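Local atomic coordinates of uncharacterized protein aq_328 (Aquifex aeolicus, PDB entry 1R4V), a protein that is of unknown function but adopts a histone fold and may take part in protein heterodimerization. Residues T38-D43 and V145-T150; K62-A67 and I113-P118. All coordinates share one frame; numbering follows the deposited sequence.

Contact 1 and contact 2 lie on opposite sides of the chain's centre, with their own centres about 26 Å apart and their nearest atoms about 13 Å apart, so they do not touch. Along the sequence the order is 38-43, 62-67, 113-118 and 145-150: both halves of contact 2 fall between the halves of contact 1. Helix 46-62 runs from just after 38-43 into the start of 62-67, and helix 131-149, which carries 145-150, also reaches the surroundings of contact 2 through Tyr131. The two contacts thus join sequence-distant pieces at well-separated places of a single, mainly helical histone-fold chain.

Contact 1 (T38-D43 and V145-T150); sequences TELDID and VIKKAT
The bend of Lys147 at its third torsion (chi3 -82°) brings NZ round to Leu40 O, while Ile42 places CG1 beside its backbone N (chi1 -65°) and extends CD1 toward helix 131-149. In this histone-fold chain the contact joins the last part of helix 29-40 and the turn after it to the last part of helix 131-149. Lys147 NZ donates a 2.8 Å hydrogen bond to Leu40 O, tilted 25° from the carbonyl plane; Asp41, just beyond, has positive phi and has left the helical course. An ammonium group at this carbonyl would probably suit the negative end of the helix dipole. The apolar evidence centres on Ile42 CD1, which lies 3.9 Å from Ile146 CG2 and the same distance from Lys147 CG, resting where the Ile146 branch and the lysine stem meet. Pro155 also touches both isoleucines. With an alanine here, CG1, CG2 and CD1 would be gone, which would probably open a gap beside Ile146 CG2 and leave the lysine stem without its apolar neighbour. Within 145-150, Ile146 O is gripped from opposite faces of its plane, by Thr150 N at 3.0 Å and by Thr150 OG1 at 2.8 Å.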
ATOM      1  N   THR A  38      -3.310   2.397  17.853  1.00 29.59           N
ATOM      2  CA  THR A  38      -4.561   2.856  18.467  1.00 31.24           C
ATOM      3  C   THR A  38      -5.820   2.343  17.777  1.00 31.97           C
ATOM      4  O   THR A  38      -6.785   2.013  18.459  1.00 33.32           O
ATOM      5  CB  THR A  38      -4.571   4.404  18.551  1.00 30.15           C
ATOM      6  OG1 THR A  38      -4.390   4.970  17.239  1.00 34.78           O
ATOM      7  CG2 THR A  38      -3.367   4.880  19.318  1.00 29.94           C
ATOM      8  N   GLU A  39      -5.838   2.262  16.447  1.00 32.97           N
ATOM      9  CA  GLU A  39      -7.051   1.851  15.730  1.00 33.54           C
ATOM     10  C   GLU A  39      -7.080   0.393  15.249  1.00 34.18           C
ATOM     11  O   GLU A  39      -8.160  -0.187  15.140  1.00 35.06           O
ATOM     12  CB  GLU A  39      -7.331   2.805  14.556  1.00 34.88           C
ATOM     13  CG  GLU A  39      -7.518   4.268  14.954  1.00 40.46           C
ATOM     14  CD  GLU A  39      -8.685   4.541  15.912  1.00 46.89           C
ATOM     15  OE1 GLU A  39      -9.752   3.885  15.800  1.00 48.76           O
ATOM     16  OE2 GLU A  39      -8.542   5.433  16.787  1.00 50.96           O
ATOM     17  N   LEU A  40      -5.922  -0.201  14.960  1.00 34.01           N
ATOM     18  CA  LEU A  40      -5.840  -1.563  14.420  1.00 33.52           C
ATOM     19  C   LEU A  40      -5.237  -2.617  15.350  1.00 33.53           C
ATOM     20  O   LEU A  40      -5.238  -3.780  14.981  1.00 34.17           O
ATOM     21  CB  LEU A  40      -5.044  -1.545  13.105  1.00 33.27           C
ATOM     22  CG  LEU A  40      -5.541  -0.597  12.016  1.00 32.04           C
ATOM     23  CD1 LEU A  40      -4.659  -0.574  10.756  1.00 30.41           C
ATOM     24  CD2 LEU A  40      -6.961  -0.955  11.646  1.00 35.50           C
ATOM     25  N   ASP A  41      -4.744  -2.232  16.530  1.00 33.04           N
ATOM     26  CA  ASP A  41      -4.135  -3.118  17.528  1.00 32.54           C
ATOM     27  C   ASP A  41      -2.865  -3.803  17.022  1.00 30.30           C
ATOM     28  O   ASP A  41      -2.629  -4.979  17.320  1.00 30.68           O
ATOM     29  CB  ASP A  41      -5.130  -4.178  18.041  1.00 34.43           C
ATOM     30  CG  ASP A  41      -6.316  -3.571  18.796  1.00 44.96           C
ATOM     31  OD1 ASP A  41      -7.473  -3.940  18.476  1.00 52.65           O
ATOM     32  OD2 ASP A  41      -6.196  -2.720  19.717  1.00 55.59           O
ATOM     33  N   ILE A  42      -2.061  -3.081  16.250  1.00 26.60           N
ATOM     34  CA  ILE A  42      -0.813  -3.605  15.730  1.00 25.76           C
ATOM     35  C   ILE A  42       0.287  -2.653  16.169  1.00 24.19           C
ATOM     36  O   ILE A  42       0.268  -1.470  15.838  1.00 23.58           O
ATOM     37  CB  ILE A  42      -0.798  -3.709  14.199  1.00 23.88           C
ATOM     38  CG1 ILE A  42      -1.821  -4.726  13.688  1.00 26.05           C
ATOM     39  CG2 ILE A  42       0.625  -4.043  13.744  1.00 22.66           C
ATOM     40  CD1 ILE A  42      -2.204  -4.529  12.238  1.00 24.70           C
ATOM     41  N   ASP A  43       1.247  -3.190  16.901  1.00 23.11           N
ATOM     42  CA  ASP A  43       2.373  -2.439  17.395  1.00 24.54           C
ATOM     43  C   ASP A  43       3.538  -2.586  16.413  1.00 23.99           C
ATOM     44  O   ASP A  43       4.190  -3.618  16.348  1.00 21.28           O
ATOM     45  CB  ASP A  43       2.702  -2.962  18.793  1.00 27.21           C
ATOM     46  CG  ASP A  43       3.863  -2.234  19.462  1.00 35.78           C
ATOM     47  OD1 ASP A  43       4.412  -1.266  18.885  1.00 45.99           O
ATOM     48  OD2 ASP A  43       4.316  -2.571  20.592  1.00 46.88           O
ATOM     49  N   VAL A 145      -4.128  -8.705   6.989  1.00 20.86           N
ATOM     50  CA  VAL A 145      -3.322  -9.900   6.855  1.00 20.18           C
ATOM     51  C   VAL A 145      -2.435 -10.064   8.093  1.00 18.46           C
ATOM     52  O   VAL A 145      -2.311 -11.184   8.581  1.00 17.16           O
ATOM     53  CB  VAL A 145      -2.499  -9.873   5.551  1.00 20.93           C
ATOM     54  CG1 VAL A 145      -1.582 -11.109   5.468  1.00 19.56           C
ATOM     55  CG2 VAL A 145      -3.469  -9.814   4.350  1.00 22.22           C
ATOM     56  N   ILE A 146      -1.845  -8.986   8.616  1.00 16.04           N
ATOM     57  CA  ILE A 146      -1.005  -9.096   9.828  1.00 17.26           C
ATOM     58  C   ILE A 146      -1.782  -9.731  10.980  1.00 16.94           C
ATOM     59  O   ILE A 146      -1.311 -10.649  11.646  1.00 16.63           O
ATOM     60  CB  ILE A 146      -0.472  -7.705  10.252  1.00 16.91           C
ATOM     61  CG1 ILE A 146       0.597  -7.217   9.254  1.00 19.46           C
ATOM     62  CG2 ILE A 146       0.063  -7.699  11.677  1.00 17.31           C
ATOM     63  CD1 ILE A 146       0.830  -5.751   9.281  1.00 22.19           C
ATOM     64  N   LYS A 147      -2.979  -9.214  11.219  1.00 19.71           N
ATOM     65  CA  LYS A 147      -3.855  -9.719  12.268  1.00 21.04           C
ATOM     66  C   LYS A 147      -4.321 -11.146  12.068  1.00 19.73           C
ATOM     67  O   LYS A 147      -4.447 -11.886  13.047  1.00 20.34           O
ATOM     68  CB  LYS A 147      -5.053  -8.795  12.426  1.00 22.56           C
ATOM     69  CG  LYS A 147      -4.612  -7.515  13.130  1.00 27.59           C
ATOM     70  CD  LYS A 147      -5.783  -6.717  13.683  1.00 33.41           C
ATOM     71  CE  LYS A 147      -6.422  -5.874  12.610  1.00 39.81           C
ATOM     72  NZ  LYS A 147      -7.244  -4.830  13.272  1.00 45.88           N
ATOM     73  N   LYS A 148      -4.563 -11.535  10.825  1.00 17.82           N
ATOM     74  CA  LYS A 148      -4.980 -12.902  10.518  1.00 19.36           C
ATOM     75  C   LYS A 148      -3.846 -13.912  10.341  1.00 19.60           C
ATOM     76  O   LYS A 148      -4.093 -15.115  10.370  1.00 21.31           O
ATOM     77  CB  LYS A 148      -5.851 -12.882   9.268  1.00 17.25           C
ATOM     78  CG  LYS A 148      -7.237 -12.404   9.612  1.00 21.08           C
ATOM     79  CD  LYS A 148      -7.996 -11.872   8.451  1.00 18.23           C
ATOM     80  CE  LYS A 148      -9.357 -11.422   8.967  1.00 19.12           C
ATOM     81  NZ  LYS A 148     -10.131 -10.829   7.884  1.00 19.13           N
ATOM     82  N   ALA A 149      -2.611 -13.464  10.176  1.00 20.67           N
ATOM     83  CA  ALA A 149      -1.495 -14.384   9.913  1.00 21.05           C
ATOM     84  C   ALA A 149      -0.377 -14.452  10.956  1.00 22.21           C
ATOM     85  O   ALA A 149       0.245 -15.491  11.065  1.00 23.33           O
ATOM     86  CB  ALA A 149      -0.898 -14.099   8.555  1.00 21.78           C
ATOM     87  N   THR A 150      -0.105 -13.400  11.720  1.00 23.67           N
ATOM     88  CA  THR A 150       1.098 -13.376  12.543  1.00 22.68           C
ATOM     89  C   THR A 150       0.934 -13.978  13.925  1.00 24.11           C
ATOM     90  O   THR A 150       1.894 -14.573  14.409  1.00 24.35           O
ATOM     91  CB  THR A 150       1.686 -11.953  12.714  1.00 23.19           C
ATOM     92  OG1 THR A 150       0.794 -11.087  13.417  1.00 24.80           O
ATOM     93  CG2 THR A 150       1.921 -11.287  11.374  1.00 23.62           C
TER

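Contact 2 (K62-A67 and I113-P118); sequences KLFYGA and IAFIPP
The loop following helix 46-62 meets the loop leading into strand 122-123 of this histone fold where Phe64 packs against Phe115, Pro117 and Pro118. The contact is apolar, without any hydrogen bond between the segments. The Phe64 ring takes part in a CH-pi interaction: Pro117 CB stands 3.5 Å from the centroid of the Phe64 ring and only 7° off the ring normal, so the carbon sits over the middle of one face. The nearest ring atom, Phe64 CZ, is 3.6 Å from Pro117 CB, and the other five are little farther away, as a centred approach requires. Phe115 comes in differently. Its CG is anti to the backbone N (chi1 177°), which turns the outer end of the ring to Phe64, and Phe115 CZ lies 3.7 Å from Phe64 CE1. That CE1 is at the edge of the Phe115 ring, in its plane, yet the two planes meet obliquely at 42°. Pro118 CD completes the contact, 4.1 Å from Phe64 CB. The backbone under Phe64 is a type I turn, closed by a bond of 3.1 Å from Tyr65 N to Lys62 O. Tyr131 of helix 131-149 touches both Phe64 and Pro117. These two residues also pack on Val123, and Phe64 on Ile79, placing the contact beside strands 78-79 and 122-123, consistent with the short parallel pairing of loop strands found where histone-fold units meet.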
ATOM      1  N   LYS A  62       2.768  -4.636  -8.674  1.00 18.52           N
ATOM      2  CA  LYS A  62       1.962  -5.751  -9.207  1.00 19.30           C
ATOM      3  C   LYS A  62       0.601  -5.334  -9.751  1.00 17.72           C
ATOM      4  O   LYS A  62       0.045  -5.988 -10.646  1.00 18.02           O
ATOM      5  CB  LYS A  62       1.807  -6.862  -8.176  1.00 18.96           C
ATOM      6  CG  LYS A  62       3.081  -7.624  -8.014  1.00 22.31           C
ATOM      7  CD  LYS A  62       2.926  -8.835  -7.094  1.00 27.88           C
ATOM      8  CE  LYS A  62       3.012 -10.137  -7.884  1.00 30.74           C
ATOM      9  NZ  LYS A  62       2.935 -11.350  -7.021  1.00 33.93           N
ATOM     10  N   LEU A  63       0.077  -4.213  -9.279  1.00 17.44           N
ATOM     11  CA  LEU A  63      -1.162  -3.703  -9.832  1.00 17.67           C
ATOM     12  C   LEU A  63      -1.033  -3.257 -11.285  1.00 18.10           C
ATOM     13  O   LEU A  63      -2.043  -3.131 -11.975  1.00 19.28           O
ATOM     14  CB  LEU A  63      -1.715  -2.545  -8.995  1.00 18.17           C
ATOM     15  CG  LEU A  63      -2.053  -2.886  -7.539  1.00 18.85           C
ATOM     16  CD1 LEU A  63      -2.485  -1.655  -6.781  1.00 21.06           C
ATOM     17  CD2 LEU A  63      -3.093  -3.978  -7.426  1.00 22.09           C
ATOM     18  N   PHE A  64       0.184  -3.027 -11.747  1.00 17.16           N
ATOM     19  CA  PHE A  64       0.436  -2.663 -13.144  1.00 17.56           C
ATOM     20  C   PHE A  64       0.545  -3.869 -14.097  1.00 18.71           C
ATOM     21  O   PHE A  64       0.730  -3.708 -15.303  1.00 18.60           O
ATOM     22  CB  PHE A  64       1.644  -1.720 -13.212  1.00 18.07           C
ATOM     23  CG  PHE A  64       1.337  -0.348 -12.704  1.00 18.55           C
ATOM     24  CD1 PHE A  64       1.316  -0.084 -11.331  1.00 18.59           C
ATOM     25  CD2 PHE A  64       1.023   0.688 -13.580  1.00 15.41           C
ATOM     26  CE1 PHE A  64       0.997   1.171 -10.847  1.00 19.38           C
ATOM     27  CE2 PHE A  64       0.707   1.933 -13.080  1.00 16.07           C
ATOM     28  CZ  PHE A  64       0.702   2.182 -11.730  1.00 18.03           C
ATOM     29  N   TYR A  65       0.410  -5.095 -13.595  1.00 18.33           N
ATOM     30  CA  TYR A  65       0.314  -6.272 -14.456  1.00 17.74           C
ATOM     31  C   TYR A  65      -0.869  -6.143 -15.418  1.00 15.86           C
ATOM     32  O   TYR A  65      -2.013  -5.899 -15.010  1.00 16.75           O
ATOM     33  CB  TYR A  65       0.126  -7.554 -13.621  1.00 20.02           C
ATOM     34  CG  TYR A  65      -0.123  -8.799 -14.448  1.00 20.02           C
ATOM     35  CD1 TYR A  65       0.941  -9.472 -15.057  1.00 25.19           C
ATOM     36  CD2 TYR A  65      -1.419  -9.303 -14.618  1.00 24.24           C
ATOM     37  CE1 TYR A  65       0.714 -10.635 -15.839  1.00 24.17           C
ATOM     38  CE2 TYR A  65      -1.657 -10.463 -15.376  1.00 22.56           C
ATOM     39  CZ  TYR A  65      -0.597 -11.116 -15.996  1.00 24.57           C
ATOM     40  OH  TYR A  65      -0.878 -12.267 -16.720  1.00 21.87           O
ATOM     41  N   GLY A  66      -0.573  -6.271 -16.695  1.00 17.99           N
ATOM     42  CA  GLY A  66      -1.573  -6.139 -17.752  1.00 19.43           C
ATOM     43  C   GLY A  66      -1.984  -4.726 -18.105  1.00 17.92           C
ATOM     44  O   GLY A  66      -2.716  -4.560 -19.083  1.00 17.11           O
ATOM     45  N   ALA A  67      -1.497  -3.715 -17.385  1.00 17.18           N
ATOM     46  CA  ALA A  67      -1.996  -2.356 -17.552  1.00 18.69           C
ATOM     47  C   ALA A  67      -1.671  -1.698 -18.900  1.00 17.73           C
ATOM     48  O   ALA A  67      -2.520  -1.031 -19.483  1.00 15.90           O
ATOM     49  CB  ALA A  67      -1.594  -1.454 -16.419  1.00 18.85           C
ATOM     50  N   ILE A 113       8.207   5.934  -0.122  1.00 25.76           N
ATOM     51  CA  ILE A 113       8.502   4.712  -0.874  1.00 24.50           C
ATOM     52  C   ILE A 113       9.104   4.945  -2.260  1.00 24.57           C
ATOM     53  O   ILE A 113       9.679   4.017  -2.840  1.00 26.09           O
ATOM     54  CB  ILE A 113       7.306   3.749  -0.930  1.00 23.70           C
ATOM     55  CG1 ILE A 113       6.088   4.367  -1.622  1.00 21.71           C
ATOM     56  CG2 ILE A 113       7.006   3.268   0.490  1.00 27.94           C
ATOM     57  CD1 ILE A 113       5.053   3.377  -2.122  1.00 25.16           C
ATOM     58  N   ALA A 114       9.001   6.167  -2.785  1.00 25.72           N
ATOM     59  CA  ALA A 114       9.604   6.549  -4.057  1.00 25.61           C
ATOM     60  C   ALA A 114       9.187   5.538  -5.135  1.00 25.03           C
ATOM     61  O   ALA A 114      10.023   4.901  -5.783  1.00 24.50           O
ATOM     62  CB  ALA A 114      11.112   6.646  -3.941  1.00 25.54           C
ATOM     63  N   PHE A 115       7.876   5.412  -5.303  1.00 25.26           N
ATOM     64  CA  PHE A 115       7.298   4.398  -6.170  1.00 25.76           C
ATOM     65  C   PHE A 115       7.533   4.710  -7.649  1.00 25.83           C
ATOM     66  O   PHE A 115       7.334   5.835  -8.083  1.00 26.43           O
ATOM     67  CB  PHE A 115       5.795   4.284  -5.889  1.00 25.98           C
ATOM     68  CG  PHE A 115       5.090   3.316  -6.782  1.00 23.39           C
ATOM     69  CD1 PHE A 115       4.117   3.743  -7.671  1.00 26.89           C
ATOM     70  CD2 PHE A 115       5.415   1.973  -6.748  1.00 25.31           C
ATOM     71  CE1 PHE A 115       3.473   2.837  -8.500  1.00 27.38           C
ATOM     72  CE2 PHE A 115       4.770   1.058  -7.571  1.00 23.85           C
ATOM     73  CZ  PHE A 115       3.803   1.502  -8.461  1.00 23.50           C
ATOM     74  N   ILE A 116       7.972   3.706  -8.402  1.00 25.55           N
ATOM     75  CA  ILE A 116       8.171   3.783  -9.851  1.00 27.01           C
ATOM     76  C   ILE A 116       7.432   2.585 -10.428  1.00 25.74           C
ATOM     77  O   ILE A 116       7.848   1.442 -10.240  1.00 25.19           O
ATOM     78  CB  ILE A 116       9.663   3.713 -10.192  1.00 27.63           C
ATOM     79  CG1 ILE A 116      10.390   4.910  -9.560  1.00 30.56           C
ATOM     80  CG2 ILE A 116       9.888   3.676 -11.714  1.00 28.28           C
ATOM     81  CD1 ILE A 116      11.883   4.734  -9.448  1.00 30.75           C
ATOM     82  N   PRO A 117       6.315   2.785 -11.107  1.00 25.99           N
ATOM     83  CA  PRO A 117       5.616   1.624 -11.648  1.00 26.45           C
ATOM     84  C   PRO A 117       6.460   0.950 -12.735  1.00 25.60           C
ATOM     85  O   PRO A 117       7.191   1.634 -13.454  1.00 25.59           O
ATOM     86  CB  PRO A 117       4.315   2.214 -12.187  1.00 26.65           C
ATOM     87  CG  PRO A 117       4.589   3.633 -12.381  1.00 25.82           C
ATOM     88  CD  PRO A 117       5.612   4.041 -11.398  1.00 27.47           C
ATOM     89  N   PRO A 118       6.383  -0.366 -12.836  1.00 25.58           N
ATOM     90  CA  PRO A 118       7.184  -1.117 -13.806  1.00 25.53           C
ATOM     91  C   PRO A 118       6.604  -1.107 -15.221  1.00 25.35           C
ATOM     92  O   PRO A 118       6.303  -2.151 -15.789  1.00 28.49           O
ATOM     93  CB  PRO A 118       7.188  -2.522 -13.205  1.00 26.60           C
ATOM     94  CG  PRO A 118       5.854  -2.636 -12.480  1.00 26.39           C
ATOM     95  CD  PRO A 118       5.543  -1.250 -12.004  1.00 27.02           C
TER